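Local structure of putative secreted lipase (Streptomyces sp. W007, 5H6B) at residues Gly183-Val187 with Tyr210-Val216; His36-Gly40 with Leu149-Phe153; Asp223-Val227 with Pro257-Ala261; Ser14-Asn18 with Ala50-Asn55. The protein acts as a thermostable, probably secreted lipase that hydrolyses the ester bonds of triacylglycerols. All blocks are in the same frame, centred on the assembly; numbering follows the deposited sequence.

Interaction 1: residues Gly183-Val187 with Tyr210-Val216; sequences GGDTV and YLDGPNV. With ZN (zinc ion), chain D.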
loop_
_atom_site.group_PDB
_atom_site.type_symbol
_atom_site.label_atom_id
_atom_site.label_comp_id
_atom_site.label_asym_id
_atom_site.label_seq_id
_atom_site.Cartn_x
_atom_site.Cartn_y
_atom_site.Cartn_z
ATOM N N GLY A 183 16.037 -6.500 -11.385
ATOM C CA GLY A 183 17.054 -5.630 -10.805
ATOM C C GLY A 183 16.895 -5.517 -9.297
ATOM O O GLY A 183 16.353 -6.407 -8.643
ATOM N N GLY A 184 17.372 -4.414 -8.743
ATOM C CA GLY A 184 17.246 -4.147 -7.313
ATOM C C GLY A 184 15.832 -3.736 -6.937
ATOM O O GLY A 184 15.052 -3.308 -7.788
ATOM N N ASP A 185 15.517 -3.862 -5.649
ATOM C CA ASP A 185 14.192 -3.534 -5.132
ATOM C C ASP A 185 13.836 -2.055 -5.252
ATOM O O ASP A 185 12.666 -1.713 -5.455
ATOM C CB ASP A 185 14.112 -3.882 -3.658
ATOM C CG ASP A 185 14.187 -5.339 -3.397
ATOM O OD1 ASP A 185 14.229 -6.128 -4.350
ATOM O OD2 ASP A 185 14.197 -5.694 -2.209
ATOM N N THR A 186 14.834 -1.187 -5.096
ATOM C CA THR A 186 14.585 0.239 -4.977
ATOM C C THR A 186 15.029 1.064 -6.176
ATOM O O THR A 186 15.743 0.615 -7.060
ATOM C CB THR A 186 15.183 0.819 -3.678
ATOM O OG1 THR A 186 16.593 0.605 -3.635
ATOM C CG2 THR A 186 14.551 0.157 -2.484
ATOM N N VAL A 187 14.536 2.287 -6.186
ATOM C CA VAL A 187 14.806 3.271 -7.202
ATOM C C VAL A 187 15.385 4.436 -6.403
ATOM O O VAL A 187 14.900 4.722 -5.310
ATOM C CB VAL A 187 13.479 3.588 -7.954
ATOM C CG1 VAL A 187 13.245 5.080 -8.179
ATOM C CG2 VAL A 187 13.410 2.797 -9.256
ATOM N N TYR A 210 9.882 -7.605 2.977
ATOM C CA TYR A 210 10.925 -6.600 3.159
ATOM C C TYR A 210 11.623 -6.232 1.858
ATOM O O TYR A 210 11.815 -7.077 0.992
ATOM C CB TYR A 210 11.991 -7.074 4.152
ATOM C CG TYR A 210 11.555 -7.227 5.583
ATOM C CD1 TYR A 210 10.512 -6.460 6.127
ATOM C CD2 TYR A 210 12.232 -8.112 6.431
ATOM C CE1 TYR A 210 10.147 -6.611 7.454
ATOM C CE2 TYR A 210 11.873 -8.263 7.761
ATOM C CZ TYR A 210 10.830 -7.502 8.260
ATOM O OH TYR A 210 10.447 -7.639 9.563
ATOM N N LEU A 211 11.986 -4.954 1.752
ATOM C CA LEU A 211 12.753 -4.430 0.642
ATOM C C LEU A 211 14.233 -4.281 1.032
ATOM O O LEU A 211 14.597 -4.257 2.200
ATOM C CB LEU A 211 12.190 -3.082 0.204
ATOM C CG LEU A 211 10.813 -3.103 -0.470
ATOM C CD1 LEU A 211 10.243 -1.693 -0.507
ATOM C CD2 LEU A 211 10.860 -3.664 -1.876
ATOM N N ASP A 212 15.076 -4.180 0.020
ATOM C CA ASP A 212 16.509 -4.022 0.200
ATOM C C ASP A 212 16.994 -2.816 -0.586
ATOM O O ASP A 212 16.620 -2.619 -1.741
ATOM C CB ASP A 212 17.217 -5.274 -0.294
ATOM C CG ASP A 212 18.716 -5.101 -0.421
ATOM O OD1 ASP A 212 19.439 -5.308 0.577
ATOM O OD2 ASP A 212 19.160 -4.806 -1.546
ATOM N N GLY A 213 17.861 -2.043 0.041
ATOM C CA GLY A 213 18.454 -0.878 -0.581
ATOM C C GLY A 213 18.994 0.058 0.482
ATOM O O GLY A 213 18.721 -0.124 1.679
ATOM N N PRO A 214 19.760 1.079 0.059
ATOM C CA PRO A 214 20.255 2.055 1.027
ATOM C C PRO A 214 19.155 2.894 1.702
ATOM O O PRO A 214 19.352 3.303 2.848
ATOM C CB PRO A 214 21.188 2.940 0.186
ATOM C CG PRO A 214 20.664 2.822 -1.199
ATOM C CD PRO A 214 20.181 1.401 -1.317
ATOM N N ASN A 215 18.024 3.139 1.021
ATOM C CA ASN A 215 16.964 4.022 1.570
ATOM C C ASN A 215 15.689 3.276 1.971
ATOM O O ASN A 215 14.564 3.730 1.689
ATOM C CB ASN A 215 16.639 5.154 0.586
ATOM C CG ASN A 215 17.851 6.007 0.261
ATOM O OD1 ASN A 215 18.718 6.229 1.104
ATOM N ND2 ASN A 215 17.917 6.482 -0.965
ATOM N N VAL A 216 15.891 2.157 2.666
ATOM C CA VAL A 216 14.819 1.274 3.103
ATOM C C VAL A 216 14.812 1.145 4.615
ATOM O O VAL A 216 15.864 0.997 5.226
ATOM C CB VAL A 216 14.975 -0.129 2.517
ATOM C CG1 VAL A 216 13.867 -1.041 3.029
ATOM C CG2 VAL A 216 14.982 -0.061 0.999
HETATM ZN ZN ZN D . 14.270 -8.025 -3.807
HETATM O O HOH W 1 17.660 -5.289 -4.049
HETATM O O HOH W 2 17.488 -1.772 -3.946
HETATM O O HOH W 3 17.064 2.578 -1.440
#
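A zinc site sits at the start of this contact, where D185 meets L211 and D212. D185 gives OD1 to the zinc ion at 2.0 Å, and H139 binds the same metal. The second oxygen turns to the protein: D185 OD2 accepts the backbone N of D212 at 2.8 Å, on the anti side, 20° out of the carboxylate plane, in a bent bond of 135°. One oxygen for the metal and one for a peptide N-H fix the rotation of the carboxylate, while D185 CB packs on L211 CD2 at 3.7 Å. T186 follows. Its OG1 sits between its own N and carbonyl carbon (chi1 59°), which sends T186 CG2 across to V216, 3.5 Å from V216 CG2. G213 runs past OG1, and a CB there would collide with it. Three waters fill in the polar side: one joins D185 N to D212 OD2, the next joins T186 N to D212 O, and the third lies 3.0 Å from T186 OG1 and takes the N-H of N215. With an alanine in place of T186, V216 CG2 would probably lose its methyl partner and the third water its link to the 183-187 loop. L211 packs on Y192 and V194 of strand 191-196, and its carbonyl accepts from N218 of strand 216-220, placing both loops beside these strands, the second an outermost strand of the parallel sheet.

Interaction 2: residues His36-Gly40 with Leu149-Phe153; sequences HGTFG and LLPFF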
loop_
_atom_site.group_PDB
_atom_site.type_symbol
_atom_site.label_atom_id
_atom_site.label_comp_id
_atom_site.label_asym_id
_atom_site.label_seq_id
_atom_site.Cartn_x
_atom_site.Cartn_y
_atom_site.Cartn_z
ATOM N N HIS A 36 -5.070 0.302 -2.113
ATOM C CA HIS A 36 -5.638 -0.894 -1.458
ATOM C C HIS A 36 -5.011 -2.207 -1.903
ATOM O O HIS A 36 -4.261 -2.246 -2.844
ATOM C CB HIS A 36 -7.158 -0.962 -1.698
ATOM C CG HIS A 36 -7.523 -1.106 -3.129
ATOM N ND1 HIS A 36 -7.354 -2.280 -3.828
ATOM C CD2 HIS A 36 -8.027 -0.209 -4.003
ATOM C CE1 HIS A 36 -7.738 -2.095 -5.079
ATOM N NE2 HIS A 36 -8.160 -0.850 -5.205
ATOM N N GLY A 37 -5.421 -3.293 -1.278
ATOM C CA GLY A 37 -4.905 -4.617 -1.552
ATOM C C GLY A 37 -5.850 -5.402 -2.421
ATOM O O GLY A 37 -6.767 -4.840 -3.052
ATOM N N THR A 38 -5.593 -6.699 -2.484
ATOM C CA THR A 38 -6.376 -7.594 -3.324
ATOM C C THR A 38 -7.759 -7.704 -2.732
ATOM O O THR A 38 -7.910 -7.790 -1.529
ATOM C CB THR A 38 -5.701 -8.982 -3.423
ATOM O OG1 THR A 38 -4.352 -8.814 -3.884
ATOM C CG2 THR A 38 -6.433 -9.873 -4.394
ATOM N N PHE A 39 -8.773 -7.658 -3.582
ATOM C CA PHE A 39 -10.192 -7.665 -3.165
ATOM C C PHE A 39 -10.649 -6.425 -2.407
ATOM O O PHE A 39 -11.700 -6.466 -1.782
ATOM C CB PHE A 39 -10.578 -8.889 -2.310
ATOM C CG PHE A 39 -10.084 -10.203 -2.837
ATOM C CD1 PHE A 39 -10.294 -10.566 -4.157
ATOM C CD2 PHE A 39 -9.456 -11.108 -1.988
ATOM C CE1 PHE A 39 -9.870 -11.798 -4.630
ATOM C CE2 PHE A 39 -9.014 -12.338 -2.459
ATOM C CZ PHE A 39 -9.225 -12.685 -3.788
ATOM N N GLY A 40 -9.889 -5.335 -2.467
ATOM C CA GLY A 40 -10.204 -4.128 -1.729
ATOM C C GLY A 40 -10.668 -3.033 -2.663
ATOM O O GLY A 40 -10.681 -3.201 -3.885
ATOM N N LEU A 149 -7.063 -14.981 1.954
ATOM C CA LEU A 149 -7.908 -13.770 1.961
ATOM C C LEU A 149 -9.419 -14.038 1.874
ATOM O O LEU A 149 -10.212 -13.239 2.366
ATOM C CB LEU A 149 -7.544 -12.839 0.814
ATOM C CG LEU A 149 -6.168 -12.194 0.798
ATOM C CD1 LEU A 149 -5.867 -11.629 -0.589
ATOM C CD2 LEU A 149 -6.050 -11.126 1.892
ATOM N N LEU A 150 -9.811 -15.147 1.255
ATOM C CA LEU A 150 -11.219 -15.387 0.904
ATOM C C LEU A 150 -12.206 -15.335 2.079
ATOM O O LEU A 150 -13.300 -14.780 1.934
ATOM C CB LEU A 150 -11.369 -16.702 0.137
ATOM C CG LEU A 150 -10.699 -16.766 -1.240
ATOM C CD1 LEU A 150 -10.942 -18.154 -1.804
ATOM C CD2 LEU A 150 -11.209 -15.707 -2.207
ATOM N N PRO A 151 -11.820 -15.849 3.256
ATOM C CA PRO A 151 -12.765 -15.760 4.376
ATOM C C PRO A 151 -13.171 -14.333 4.769
ATOM O O PRO A 151 -14.207 -14.149 5.417
ATOM C CB PRO A 151 -12.007 -16.441 5.521
ATOM C CG PRO A 151 -11.067 -17.386 4.828
ATOM C CD PRO A 151 -10.621 -16.625 3.618
ATOM N N PHE A 152 -12.348 -13.343 4.411
ATOM C CA PHE A 152 -12.633 -11.946 4.692
ATOM C C PHE A 152 -13.482 -11.315 3.601
ATOM O O PHE A 152 -14.124 -10.304 3.838
ATOM C CB PHE A 152 -11.323 -11.155 4.847
ATOM C CG PHE A 152 -10.503 -11.562 6.042
ATOM C CD1 PHE A 152 -10.697 -10.950 7.262
ATOM C CD2 PHE A 152 -9.530 -12.567 5.941
ATOM C CE1 PHE A 152 -9.953 -11.316 8.369
ATOM C CE2 PHE A 152 -8.783 -12.949 7.046
ATOM C CZ PHE A 152 -8.988 -12.313 8.264
ATOM N N PHE A 153 -13.454 -11.893 2.406
ATOM C CA PHE A 153 -14.138 -11.359 1.230
ATOM C C PHE A 153 -14.984 -12.465 0.575
ATOM O O PHE A 153 -14.814 -12.765 -0.604
ATOM C CB PHE A 153 -13.106 -10.816 0.228
ATOM C CG PHE A 153 -12.165 -9.807 0.816
ATOM C CD1 PHE A 153 -12.533 -8.473 0.916
ATOM C CD2 PHE A 153 -10.915 -10.190 1.265
ATOM C CE1 PHE A 153 -11.669 -7.540 1.471
ATOM C CE2 PHE A 153 -10.041 -9.263 1.823
ATOM C CZ PHE A 153 -10.413 -7.937 1.925
#
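F39 reaches across to L149, L150 and F153, touching something at nearly every step. F39 CB lies over one face of the F153 ring, 3.8 Å from the ring centroid and 16° off the normal, a CH-pi contact. From there chi1 of -46° swings CG away from the residue's own carbonyl carbon, and T38 CG2 lies over the centre of one face of the F39 ring. F39 CD2 comes 3.7 Å from F153 CD2; the two rings meet obliquely, with their planes at 51°. F39 CE2 takes L149 CB at 3.6 Å, near the plane of the F39 ring and at its edge. F39 CZ, the tip, ends 3.9 Å from L150 CD2. All this hangs from the loop after strand 32-35; following a His-Gly pair, this loop commonly supplies an oxyanion-hole N-H in lipases of the alpha/beta-hydrolase fold, and probably does so here. G37 to G40 make a type II turn, with F39 at the third position at a positive phi, a conformation more usual for glycine. G37 O is gripped twice, by G40 N and by H36 ND1 at 2.7 Å. The T38 hydroxyl is hydrogen-bonded to the side chains of Q170 and Q110, and T38 CB rests 3.9 Å from L149 CD1. L149 in turn packs against H232, the probable catalytic histidine, and L167 of helix 165-168 covers T38 and F39.

Interaction 3: residues Asp223-Val227 with Pro257-Ala261; sequences DLCPV and PTTCA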
loop_
_atom_site.group_PDB
_atom_site.type_symbol
_atom_site.label_atom_id
_atom_site.label_comp_id
_atom_site.label_asym_id
_atom_site.label_seq_id
_atom_site.Cartn_x
_atom_site.Cartn_y
_atom_site.Cartn_z
ATOM N N ASP A 223 8.087 -5.952 17.009
ATOM C CA ASP A 223 9.137 -5.133 17.662
ATOM C C ASP A 223 8.553 -3.881 18.292
ATOM O O ASP A 223 9.057 -3.417 19.308
ATOM C CB ASP A 223 10.261 -4.709 16.685
ATOM C CG ASP A 223 11.190 -5.853 16.314
ATOM O OD1 ASP A 223 11.222 -6.856 17.034
ATOM O OD2 ASP A 223 11.887 -5.761 15.283
ATOM N N LEU A 224 7.500 -3.349 17.675
ATOM C CA LEU A 224 6.796 -2.166 18.169
ATOM C C LEU A 224 5.851 -2.531 19.319
ATOM O O LEU A 224 5.787 -1.824 20.316
ATOM C CB LEU A 224 6.003 -1.516 17.030
ATOM C CG LEU A 224 6.763 -1.194 15.746
ATOM C CD1 LEU A 224 5.804 -0.649 14.711
ATOM C CD2 LEU A 224 7.889 -0.207 16.056
ATOM N N CYS A 225 5.094 -3.610 19.151
ATOM C CA CYS A 225 4.244 -4.128 20.198
ATOM C C CYS A 225 4.262 -5.659 20.144
ATOM O O CYS A 225 3.638 -6.247 19.265
ATOM C CB CYS A 225 2.818 -3.591 20.074
ATOM S SG CYS A 225 1.701 -4.137 21.393
ATOM N N PRO A 226 4.981 -6.306 21.091
ATOM C CA PRO A 226 5.069 -7.773 21.188
ATOM C C PRO A 226 3.739 -8.536 21.236
ATOM O O PRO A 226 3.693 -9.694 20.802
ATOM C CB PRO A 226 5.823 -8.000 22.516
ATOM C CG PRO A 226 6.620 -6.757 22.719
ATOM C CD PRO A 226 5.860 -5.635 22.083
ATOM N N VAL A 227 2.696 -7.913 21.793
ATOM C CA VAL A 227 1.370 -8.540 21.903
ATOM C C VAL A 227 0.379 -8.106 20.799
ATOM O O VAL A 227 -0.792 -8.474 20.851
ATOM C CB VAL A 227 0.755 -8.341 23.319
ATOM C CG1 VAL A 227 1.516 -9.167 24.369
ATOM C CG2 VAL A 227 0.703 -6.866 23.716
ATOM N N PRO A 257 8.485 7.112 18.985
ATOM C CA PRO A 257 8.463 5.651 18.910
ATOM C C PRO A 257 7.050 5.080 19.023
ATOM O O PRO A 257 6.218 5.602 19.776
ATOM C CB PRO A 257 9.333 5.211 20.096
ATOM C CG PRO A 257 10.174 6.399 20.417
ATOM C CD PRO A 257 9.323 7.594 20.096
ATOM N N THR A 258 6.788 4.040 18.241
ATOM C CA THR A 258 5.510 3.352 18.256
ATOM C C THR A 258 5.566 2.192 19.265
ATOM O O THR A 258 6.413 1.306 19.164
ATOM C CB THR A 258 5.140 2.866 16.845
ATOM O OG1 THR A 258 5.139 3.981 15.936
ATOM C CG2 THR A 258 3.739 2.262 16.861
ATOM N N THR A 259 4.657 2.220 20.235
ATOM C CA THR A 259 4.560 1.192 21.260
ATOM C C THR A 259 3.117 0.661 21.288
ATOM O O THR A 259 2.272 1.133 20.527
ATOM C CB THR A 259 4.939 1.752 22.660
ATOM O OG1 THR A 259 3.917 2.633 23.122
ATOM C CG2 THR A 259 6.250 2.522 22.620
ATOM N N CYS A 260 2.842 -0.295 22.177
ATOM C CA CYS A 260 1.478 -0.781 22.415
ATOM C C CYS A 260 0.453 0.344 22.759
ATOM O O CYS A 260 -0.744 0.222 22.445
ATOM C CB CYS A 260 1.493 -1.855 23.507
ATOM S SG CYS A 260 2.536 -3.315 23.130
ATOM N N ALA A 261 0.929 1.436 23.372
ATOM C CA ALA A 261 0.086 2.589 23.725
ATOM C C ALA A 261 -0.597 3.226 22.526
ATOM O O ALA A 261 -1.630 3.872 22.685
ATOM C CB ALA A 261 0.890 3.634 24.479
#
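The flat groups that meet between L224 and residues 258-259 are peptide units, since no aromatic ring or carboxylate takes part. The carbonyl oxygen of L224 faces T259 CA at 3.4 Å, a CH...O contact with 154° at the hydrogen. The same L224 O lies 3.4 Å from T258 O; both are acceptors, so nothing bonds there. The leucine side chain crosses T258: L224 CB sits 3.6 Å from T258 O, and L224 CD1 approaches T258 CB at 4.2 Å. The hydroxyl of T258 is taken up by E245 and H244 of helix 240-250, which leaves its carbon side to the leucine. An alanine in place of L224 would keep the CB contact but probably open a gap beside T258 where the two methyls had been. One residue further on, C225 carries SG anti to its backbone N (chi1 -178°), aimed at C260, and the SG atoms of C225 and C260 join at 2.1 Å in a disulfide with chi3 of 102°. V227 CG2 lies 4.0 Å from C260 SG, and P226 comes up near the same sulfur. Next to the bridge T259 OG1 accepts the N-H of A261, an ST turn that leads into a 3-10 segment. Such a cross-link is common in secreted proteins; here it ties the C-terminal tail to the end of helix 221-224, just beyond the last strand of the sheet.

Interaction 4: residues Ser14-Asn18 with Ala50-Asn55; sequences SRGWN and APYLVN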
loop_
_atom_site.group_PDB
_atom_site.type_symbol
_atom_site.label_atom_id
_atom_site.label_comp_id
_atom_site.label_asym_id
_atom_site.label_seq_id
_atom_site.Cartn_x
_atom_site.Cartn_y
_atom_site.Cartn_z
ATOM N N SER A 14 -6.958 22.415 4.184
ATOM C CA SER A 14 -5.611 21.826 4.213
ATOM C C SER A 14 -5.616 20.349 4.673
ATOM O O SER A 14 -4.552 19.764 4.935
ATOM C CB SER A 14 -4.708 22.665 5.114
ATOM O OG SER A 14 -5.264 22.741 6.411
ATOM N N ARG A 15 -6.808 19.759 4.765
ATOM C CA ARG A 15 -6.975 18.335 5.089
ATOM C C ARG A 15 -8.272 17.806 4.492
ATOM O O ARG A 15 -9.240 18.553 4.346
ATOM C CB ARG A 15 -6.986 18.122 6.594
ATOM C CG ARG A 15 -8.065 18.906 7.325
ATOM C CD ARG A 15 -8.079 18.558 8.797
ATOM N NE ARG A 15 -6.878 19.027 9.481
ATOM C CZ ARG A 15 -6.582 18.760 10.753
ATOM N NH1 ARG A 15 -7.397 18.007 11.494
ATOM N NH2 ARG A 15 -5.466 19.243 11.296
ATOM N N GLY A 16 -8.283 16.522 4.148
ATOM C CA GLY A 16 -9.449 15.909 3.518
ATOM C C GLY A 16 -9.173 14.529 2.966
ATOM O O GLY A 16 -8.020 14.080 2.934
ATOM N N TRP A 17 -10.242 13.851 2.547
ATOM C CA TRP A 17 -10.138 12.538 1.932
ATOM C C TRP A 17 -10.893 12.570 0.602
ATOM O O TRP A 17 -12.111 12.672 0.578
ATOM C CB TRP A 17 -10.654 11.444 2.893
ATOM C CG TRP A 17 -10.579 10.023 2.356
ATOM C CD1 TRP A 17 -9.868 9.580 1.271
ATOM C CD2 TRP A 17 -11.240 8.875 2.891
ATOM N NE1 TRP A 17 -10.058 8.236 1.096
ATOM C CE2 TRP A 17 -10.890 7.773 2.080
ATOM C CE3 TRP A 17 -12.098 8.666 3.982
ATOM C CZ2 TRP A 17 -11.367 6.480 2.322
ATOM C CZ3 TRP A 17 -12.571 7.368 4.227
ATOM C CH2 TRP A 17 -12.196 6.297 3.397
ATOM N N ASN A 18 -10.144 12.486 -0.499
ATOM C CA ASN A 18 -10.672 12.665 -1.841
ATOM C C ASN A 18 -11.376 14.013 -2.063
ATOM O O ASN A 18 -12.265 14.136 -2.911
ATOM C CB ASN A 18 -11.553 11.467 -2.233
ATOM C CG ASN A 18 -10.750 10.200 -2.386
ATOM O OD1 ASN A 18 -9.535 10.245 -2.587
ATOM N ND2 ASN A 18 -11.415 9.069 -2.309
ATOM N N ALA A 50 -7.486 6.569 6.625
ATOM C CA ALA A 50 -7.711 7.868 5.968
ATOM C C ALA A 50 -8.138 8.961 6.947
ATOM O O ALA A 50 -7.485 10.002 6.989
ATOM C CB ALA A 50 -8.663 7.776 4.779
ATOM N N PRO A 51 -9.187 8.722 7.768
ATOM C CA PRO A 51 -9.487 9.690 8.856
ATOM C C PRO A 51 -8.340 9.922 9.846
ATOM O O PRO A 51 -8.162 11.027 10.324
ATOM C CB PRO A 51 -10.659 9.045 9.614
ATOM C CG PRO A 51 -11.277 8.108 8.648
ATOM C CD PRO A 51 -10.177 7.634 7.717
ATOM N N TYR A 52 -7.590 8.873 10.159
ATOM C CA TYR A 52 -6.443 8.974 11.059
ATOM C C TYR A 52 -5.394 9.950 10.521
ATOM O O TYR A 52 -4.824 10.727 11.280
ATOM C CB TYR A 52 -5.858 7.580 11.238
ATOM C CG TYR A 52 -4.685 7.422 12.165
ATOM C CD1 TYR A 52 -3.380 7.693 11.723
ATOM C CD2 TYR A 52 -4.861 6.923 13.466
ATOM C CE1 TYR A 52 -2.295 7.513 12.560
ATOM C CE2 TYR A 52 -3.775 6.734 14.307
ATOM C CZ TYR A 52 -2.495 7.028 13.846
ATOM O OH TYR A 52 -1.422 6.855 14.667
ATOM N N LEU A 53 -5.153 9.911 9.215
ATOM C CA LEU A 53 -4.238 10.850 8.578
ATOM C C LEU A 53 -4.857 12.228 8.391
ATOM O O LEU A 53 -4.163 13.230 8.539
ATOM C CB LEU A 53 -3.740 10.314 7.238
ATOM C CG LEU A 53 -2.871 9.062 7.354
ATOM C CD1 LEU A 53 -2.444 8.614 5.963
ATOM C CD2 LEU A 53 -1.666 9.303 8.249
ATOM N N VAL A 54 -6.149 12.285 8.081
ATOM C CA VAL A 54 -6.850 13.566 7.978
ATOM C C VAL A 54 -6.766 14.338 9.299
ATOM O O VAL A 54 -6.562 15.550 9.290
ATOM C CB VAL A 54 -8.316 13.383 7.521
ATOM C CG1 VAL A 54 -9.131 14.665 7.689
ATOM C CG2 VAL A 54 -8.348 12.947 6.063
ATOM N N ASN A 55 -6.872 13.631 10.424
ATOM C CA ASN A 55 -6.780 14.250 11.757
ATOM C C ASN A 55 -5.379 14.708 12.144
ATOM O O ASN A 55 -5.236 15.439 13.112
ATOM C CB ASN A 55 -7.278 13.293 12.849
ATOM C CG ASN A 55 -8.741 12.915 12.686
ATOM O OD1 ASN A 55 -9.514 13.603 12.009
ATOM N ND2 ASN A 55 -9.125 11.804 13.296
#
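R15, just before strand 16-17, comes first, and it leans over the last turn of helix 49-54 to V54 and N55. Its chain bends at chi3 (68°), which lays the guanidinium with one face above V54 O, 3.1 Å from the oxygen to the plane. R15 NH1 is 3.4 Å from V54 O, but the approach is over the face and the angle too poor for a hydrogen bond; R15 CD is equally close to that oxygen. Next, G16 packs its carbonyl oxygen on V54 CG2 at 3.3 Å, while its backbone pairs with V60 of strand 59-63. Then W17: with CG anti to the backbone N (chi1 -179°), the indole lies against the helix. A50 CB sits over the middle of the indole face, 3.5 Å from the centroid of the six-membered ring, a CH-pi contact 16° off the normal. P51 CD meets W17 CZ3 obliquely at 4.2 Å. The indole NE1 is satisfied by S62, and I43 and W46 also pack on this side chain. Strand 16-17, an outermost strand of the parallel sheet, packs on helix 49-54, which lies in the beta-alpha-beta crossover between the adjacent parallel strands 32-35 and 59-63. No hydrogen bond spans the two segments, so the grip is mostly apolar; the cationic guanidinium over the V54 carbonyl oxygen, late in the helix, may add a favourable electrostatic pull.

How the interactions relate
Interactions 1 and 4 sit at the two ends of the parallel sheet, beside its outermost strands, with centres 29 Å apart and on opposite sides of the chain's centre. Interaction 2 touches the probable active site, L149 packing on H232; the backbone of its first loop bonds to H75, which with D64 binds a zinc ion distinct from the one in interaction 1. Interaction 3 lies between interactions 1 and 4 without touching either, its nearest atoms about 6 Å from interaction 1 and about 7 Å from interaction 4. Helix 240-250 lies next to both interaction 3 and interaction 4: H244 bonds T258 and touches Y52 of helix 49-54. Interactions 2 and 4 alternate along the chain, about 9 Å apart at their nearest atoms.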